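Local coordinates for protein putative tryptophan halogenase (Xanthomonas campestris pv. campestris, PDB 6Y1W) that is a putative flavin-dependent halogenase, probably binding FAD, from a family generally credited with monooxygenase activity and typified by tryptophan halogenases, at residues G191-D196 and G200-L205; T46-D51 and T211-D216. One frame throughout, in Å; residues are numbered along the deposited sequence.

In the fold
Along the chain the segments come in the order 46-51, 191-196, 200-205 and 211-216, so the hairpin of contact 1 falls between the two partners of contact 2. The centres of contacts 1 and 2 are about 11 Å apart. All four segments belong to one mixed sheet: strands 184-195, 202-207 and 212-214 run as an antiparallel meander to its edge, while 44-49 lies beside 184-195 on the parallel, Rossmann-type side. The backbone bond from Ile213 N to Leu205 O and the side-chain bond between Arg212 and Gln194 tie the contacts directly together. Contact 1 is the hairpin just inside the edge strand 212-214; contact 2 brings that strand against the parallel part, near the predicted FAD site.

Contact 1: G191-D196 and G200-L205; sequences GSVQTD and GDIAAL
Val193 meets Ile202 and Leu205 on the apolar side of this strand pair. Its CG1 reaches Ile202 CG2 at 3.8 Å, the two side chains meeting at a slant, while Val193 and Leu205 lie alongside each other, pointing the same way. With Val193 CG1 anti to the backbone N (chi1 -176°), Leu205 CD2 faces both valine branches, CG1 and CG2, at the same 4.2 Å, and CG1 alone goes on to Ile202. Leu228 of helix 227-232 packs on both Val193 and Leu205, and Phe218 on Ile202 and Leu205. Between the strands, Gln194 N gives a nearly straight bond to Ala204 O, 2.9 Å. Gln194 O takes Ala203 N at 2.7 Å and, more weakly, Ala204 N at 3.3 Å. With two residues facing one, this is a classic beta bulge in an antiparallel hairpin, and it shifts the register by one before the turn. Towards that turn the packing thins. Exposed Thr195 lays CB 3.3 Å from Asp201 O, with CG2 beside the carbonyls of Gly200 and Asp201, and its CA makes a bent CA-H...O contact with Asp201 O. Backbone bonds take over here: Asp196 N to Asp201 O, 2.7 Å, and Gly200 N to Asp196 O, 3.0 Å, the latter donor standing above the carbonyl plane. Asp196 OD2 accepts from the backbone N of both His198 and Ser199 in the connecting loop.

Contact 2: T46-D51 and T211-D216; sequences TLVESD and TRIEGD. With BU9 (Meso-2,3-Butanediol), chain M.
Val48 holds CG1 anti to the backbone N (chi1 179°), which puts CG2 anti to the carbonyl carbon; Ile213 carries CG1 that same way (chi1 -52°), with a second torsion of 153°, somewhat off fully extended. These settings bring Ile213 CD1 to 3.5 Å from Val48 CG2, tighter than carbon pairs usually pack, the two side chains passing one another head to tail. The other branch of the isoleucine is more relaxed: Ile213 CG2 lies 4.1 Å from Thr46 CG2, the methyl that stands anti to the threonine N. No hydrogen bond crosses the contact; all three touching residues are buried, and Ile186, Val20 and Leu207 help to enclose Ile213. Within 211-216, Arg212 NH1 bridges to Glu214 OE2 at 2.5 Å, near the guanidinium plane but meeting the anti side of the carboxylate from outside its plane. Beyond Val48, a bound meso-2,3-butanediol lies by the strand's C-terminal end, its C01 3.7 Å from Ser50 CB, and Ile190 N hydrogen-bonds to the diol. Glu49 there is salt-bridged to Arg185. A pocket at this end of the second parallel strand, with the glycine-rich loop close by, is typical of a Rossmann-type dinucleotide fold, consistent with the predicted FAD site.

Contact 1: G191-D196 and G200-L205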
loop_
_atom_site.group_PDB
_atom_site.type_symbol
_atom_site.label_atom_id
_atom_site.label_comp_id
_atom_site.label_asym_id
_atom_site.label_seq_id
_atom_site.Cartn_x
_atom_site.Cartn_y
_atom_site.Cartn_z
ATOM N N GLY A 191 -12.958 -29.915 -27.182
ATOM C CA GLY A 191 -12.405 -31.246 -27.386
ATOM C C GLY A 191 -10.888 -31.303 -27.362
ATOM O O GLY A 191 -10.312 -32.307 -26.928
ATOM N N SER A 192 -10.222 -30.247 -27.828
ATOM C CA SER A 192 -8.767 -30.204 -27.771
ATOM C C SER A 192 -8.284 -28.758 -27.810
ATOM O O SER A 192 -9.014 -27.843 -28.208
ATOM C CB SER A 192 -8.144 -31.026 -28.903
ATOM O OG SER A 192 -8.439 -30.478 -30.168
ATOM N N VAL A 193 -7.048 -28.566 -27.348
ATOM C CA VAL A 193 -6.376 -27.276 -27.349
ATOM C C VAL A 193 -5.135 -27.396 -28.219
ATOM O O VAL A 193 -4.298 -28.275 -27.984
ATOM C CB VAL A 193 -6.003 -26.850 -25.922
ATOM C CG1 VAL A 193 -5.397 -25.463 -25.919
ATOM C CG2 VAL A 193 -7.234 -26.932 -25.018
ATOM N N GLN A 194 -5.000 -26.504 -29.195
ATOM C CA GLN A 194 -3.864 -26.506 -30.112
ATOM C C GLN A 194 -2.864 -25.458 -29.671
ATOM O O GLN A 194 -3.235 -24.343 -29.302
ATOM C CB GLN A 194 -4.301 -26.216 -31.546
ATOM C CG GLN A 194 -5.387 -27.138 -32.044
ATOM C CD GLN A 194 -5.592 -27.040 -33.541
ATOM O OE1 GLN A 194 -5.597 -25.943 -34.108
ATOM N NE2 GLN A 194 -5.788 -28.186 -34.187
ATOM N N THR A 195 -1.592 -25.824 -29.692
ATOM C CA THR A 195 -0.536 -24.915 -29.304
ATOM C C THR A 195 0.362 -24.660 -30.500
ATOM O O THR A 195 0.398 -25.446 -31.456
ATOM C CB THR A 195 0.294 -25.452 -28.137
ATOM O OG1 THR A 195 0.780 -26.759 -28.461
ATOM C CG2 THR A 195 -0.550 -25.525 -26.860
ATOM N N ASP A 196 1.125 -23.581 -30.408
ATOM C CA ASP A 196 2.058 -23.236 -31.465
ATOM C C ASP A 196 3.274 -24.137 -31.353
ATOM O O ASP A 196 3.776 -24.378 -30.256
ATOM C CB ASP A 196 2.478 -21.769 -31.356
ATOM C CG ASP A 196 3.533 -21.373 -32.399
ATOM O OD1 ASP A 196 3.149 -20.992 -33.524
ATOM O OD2 ASP A 196 4.747 -21.445 -32.096
ATOM N N GLY A 200 4.998 -22.797 -27.959
ATOM C CA GLY A 200 4.160 -23.368 -26.936
ATOM C C GLY A 200 2.933 -22.543 -26.606
ATOM O O GLY A 200 2.105 -23.004 -25.815
ATOM N N ASP A 201 2.771 -21.360 -27.199
ATOM C CA ASP A 201 1.570 -20.567 -26.914
ATOM C C ASP A 201 0.319 -21.322 -27.327
ATOM O O ASP A 201 0.337 -22.158 -28.234
ATOM C CB ASP A 201 1.583 -19.234 -27.661
ATOM C CG ASP A 201 2.651 -18.317 -27.194
ATOM O OD1 ASP A 201 3.344 -18.637 -26.214
ATOM O OD2 ASP A 201 2.823 -17.272 -27.846
ATOM N N ILE A 202 -0.800 -21.018 -26.662
ATOM C CA ILE A 202 -2.068 -21.550 -27.139
ATOM C C ILE A 202 -2.410 -20.899 -28.477
ATOM O O ILE A 202 -2.328 -19.676 -28.631
ATOM C CB ILE A 202 -3.183 -21.304 -26.120
ATOM C CG1 ILE A 202 -2.798 -21.935 -24.786
ATOM C CG2 ILE A 202 -4.523 -21.841 -26.681
ATOM C CD1 ILE A 202 -3.791 -21.702 -23.706
ATOM N N ALA A 203 -2.812 -21.715 -29.452
ATOM C CA ALA A 203 -3.197 -21.209 -30.770
ATOM C C ALA A 203 -4.707 -21.178 -31.000
ATOM O O ALA A 203 -5.214 -20.233 -31.615
ATOM C CB ALA A 203 -2.542 -22.054 -31.872
ATOM N N ALA A 204 -5.442 -22.182 -30.526
ATOM C CA ALA A 204 -6.867 -22.254 -30.809
ATOM C C ALA A 204 -7.496 -23.296 -29.909
ATOM O O ALA A 204 -6.822 -24.212 -29.430
ATOM C CB ALA A 204 -7.143 -22.617 -32.277
ATOM N N LEU A 205 -8.803 -23.167 -29.721
ATOM C CA LEU A 205 -9.588 -24.235 -29.125
ATOM C C LEU A 205 -10.325 -24.959 -30.242
ATOM O O LEU A 205 -10.668 -24.361 -31.272
ATOM C CB LEU A 205 -10.607 -23.716 -28.108
ATOM C CG LEU A 205 -10.074 -22.718 -27.079
ATOM C CD1 LEU A 205 -11.253 -22.228 -26.254
ATOM C CD2 LEU A 205 -8.982 -23.324 -26.177
#

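Contact 2: T46-D51 and T211-D216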
loop_
_atom_site.group_PDB
_atom_site.type_symbol
_atom_site.label_atom_id
_atom_site.label_comp_id
_atom_site.label_asym_id
_atom_site.label_seq_id
_atom_site.Cartn_x
_atom_site.Cartn_y
_atom_site.Cartn_z
ATOM N N THR A 46 -14.537 -13.686 -27.584
ATOM C CA THR A 46 -15.361 -14.878 -27.713
ATOM C C THR A 46 -15.332 -15.657 -26.413
ATOM O O THR A 46 -14.256 -15.867 -25.851
ATOM C CB THR A 46 -14.828 -15.748 -28.840
ATOM O OG1 THR A 46 -14.808 -14.964 -30.060
ATOM C CG2 THR A 46 -15.648 -17.035 -28.977
ATOM N N LEU A 47 -16.505 -16.105 -25.945
ATOM C CA LEU A 47 -16.591 -16.955 -24.755
ATOM C C LEU A 47 -17.208 -18.287 -25.155
ATOM O O LEU A 47 -18.260 -18.316 -25.810
ATOM C CB LEU A 47 -17.425 -16.290 -23.639
ATOM C CG LEU A 47 -17.407 -17.024 -22.281
ATOM C CD1 LEU A 47 -17.657 -16.005 -21.179
ATOM C CD2 LEU A 47 -18.456 -18.166 -22.207
ATOM N N VAL A 48 -16.528 -19.376 -24.791
ATOM C CA VAL A 48 -16.963 -20.746 -25.061
ATOM C C VAL A 48 -17.429 -21.363 -23.749
ATOM O O VAL A 48 -16.672 -21.409 -22.778
ATOM C CB VAL A 48 -15.830 -21.589 -25.659
ATOM C CG1 VAL A 48 -16.303 -23.041 -25.920
ATOM C CG2 VAL A 48 -15.285 -20.907 -26.932
ATOM N N GLU A 49 -18.653 -21.880 -23.732
ATOM C CA GLU A 49 -19.136 -22.558 -22.537
ATOM C C GLU A 49 -20.155 -23.601 -22.960
ATOM O O GLU A 49 -20.841 -23.460 -23.977
ATOM C CB GLU A 49 -19.775 -21.599 -21.517
ATOM C CG GLU A 49 -21.061 -20.905 -22.017
ATOM C CD GLU A 49 -21.761 -20.053 -20.945
ATOM O OE1 GLU A 49 -21.535 -20.261 -19.722
ATOM O OE2 GLU A 49 -22.588 -19.195 -21.321
ATOM N N SER A 50 -20.298 -24.613 -22.119
ATOM C CA SER A 50 -21.211 -25.720 -22.365
ATOM C C SER A 50 -22.468 -25.523 -21.532
ATOM O O SER A 50 -22.374 -25.214 -20.337
ATOM C CB SER A 50 -20.548 -27.040 -21.984
ATOM O OG SER A 50 -21.513 -28.065 -21.979
ATOM N N ASP A 51 -23.642 -25.708 -22.155
ATOM C CA ASP A 51 -24.893 -25.683 -21.391
ATOM C C ASP A 51 -25.010 -26.843 -20.404
ATOM O O ASP A 51 -25.874 -26.813 -19.518
ATOM C CB ASP A 51 -26.095 -25.694 -22.339
ATOM C CG ASP A 51 -26.297 -24.365 -23.022
ATOM O OD1 ASP A 51 -25.824 -23.357 -22.460
ATOM O OD2 ASP A 51 -26.893 -24.323 -24.117
ATOM N N THR A 211 -15.377 -27.145 -34.465
ATOM C CA THR A 211 -15.241 -25.702 -34.601
ATOM C C THR A 211 -13.899 -25.292 -34.020
ATOM O O THR A 211 -13.576 -25.651 -32.887
ATOM C CB THR A 211 -16.373 -24.988 -33.861
ATOM O OG1 THR A 211 -17.637 -25.379 -34.409
ATOM C CG2 THR A 211 -16.215 -23.483 -33.964
ATOM N N ARG A 212 -13.101 -24.597 -34.822
ATOM C CA ARG A 212 -11.798 -24.079 -34.414
ATOM C C ARG A 212 -11.933 -22.601 -34.058
ATOM O O ARG A 212 -12.406 -21.811 -34.880
ATOM C CB ARG A 212 -10.777 -24.278 -35.535
ATOM C CG ARG A 212 -9.366 -23.931 -35.161
ATOM C CD ARG A 212 -8.373 -24.596 -36.113
ATOM N NE ARG A 212 -7.011 -24.319 -35.694
ATOM C CZ ARG A 212 -6.381 -23.190 -35.973
ATOM N NH1 ARG A 212 -6.995 -22.251 -36.682
ATOM N NH2 ARG A 212 -5.142 -22.997 -35.549
ATOM N N ILE A 213 -11.565 -22.238 -32.828
ATOM C CA ILE A 213 -11.601 -20.849 -32.369
ATOM C C ILE A 213 -10.174 -20.383 -32.105
ATOM O O ILE A 213 -9.545 -20.807 -31.126
ATOM C CB ILE A 213 -12.477 -20.678 -31.124
ATOM C CG1 ILE A 213 -13.851 -21.304 -31.403
ATOM C CG2 ILE A 213 -12.555 -19.154 -30.702
ATOM C CD1 ILE A 213 -14.564 -21.787 -30.223
ATOM N N GLU A 214 -9.673 -19.509 -32.965
ATOM C CA GLU A 214 -8.334 -18.959 -32.835
ATOM C C GLU A 214 -8.363 -17.766 -31.890
ATOM O O GLU A 214 -9.395 -17.116 -31.711
ATOM C CB GLU A 214 -7.788 -18.502 -34.193
ATOM C CG GLU A 214 -7.189 -19.619 -35.034
ATOM C CD GLU A 214 -6.529 -19.139 -36.327
ATOM O OE1 GLU A 214 -6.578 -17.926 -36.649
ATOM O OE2 GLU A 214 -5.946 -19.995 -37.024
ATOM N N GLY A 215 -7.224 -17.487 -31.272
ATOM C CA GLY A 215 -7.133 -16.280 -30.466
ATOM C C GLY A 215 -5.695 -15.913 -30.197
ATOM O O GLY A 215 -4.760 -16.673 -30.476
ATOM N N ASP A 216 -5.528 -14.717 -29.635
ATOM C CA ASP A 216 -4.216 -14.208 -29.258
ATOM C C ASP A 216 -3.960 -14.332 -27.766
ATOM O O ASP A 216 -2.813 -14.503 -27.349
ATOM C CB ASP A 216 -4.075 -12.737 -29.677
ATOM C CG ASP A 216 -4.329 -12.542 -31.164
ATOM O OD1 ASP A 216 -3.765 -13.321 -31.968
ATOM O OD2 ASP A 216 -5.133 -11.648 -31.524
HETATM C C03 BU9 M . -15.520 -27.122 -19.998
HETATM C C04 BU9 M . -16.174 -27.042 -21.384
HETATM O O06 BU9 M . -15.216 -27.396 -22.349
HETATM C C05 BU9 M . -16.728 -25.636 -21.665
HETATM C C01 BU9 M . -17.669 -25.195 -20.538
HETATM O O6 BU9 M . -15.684 -24.693 -21.793
#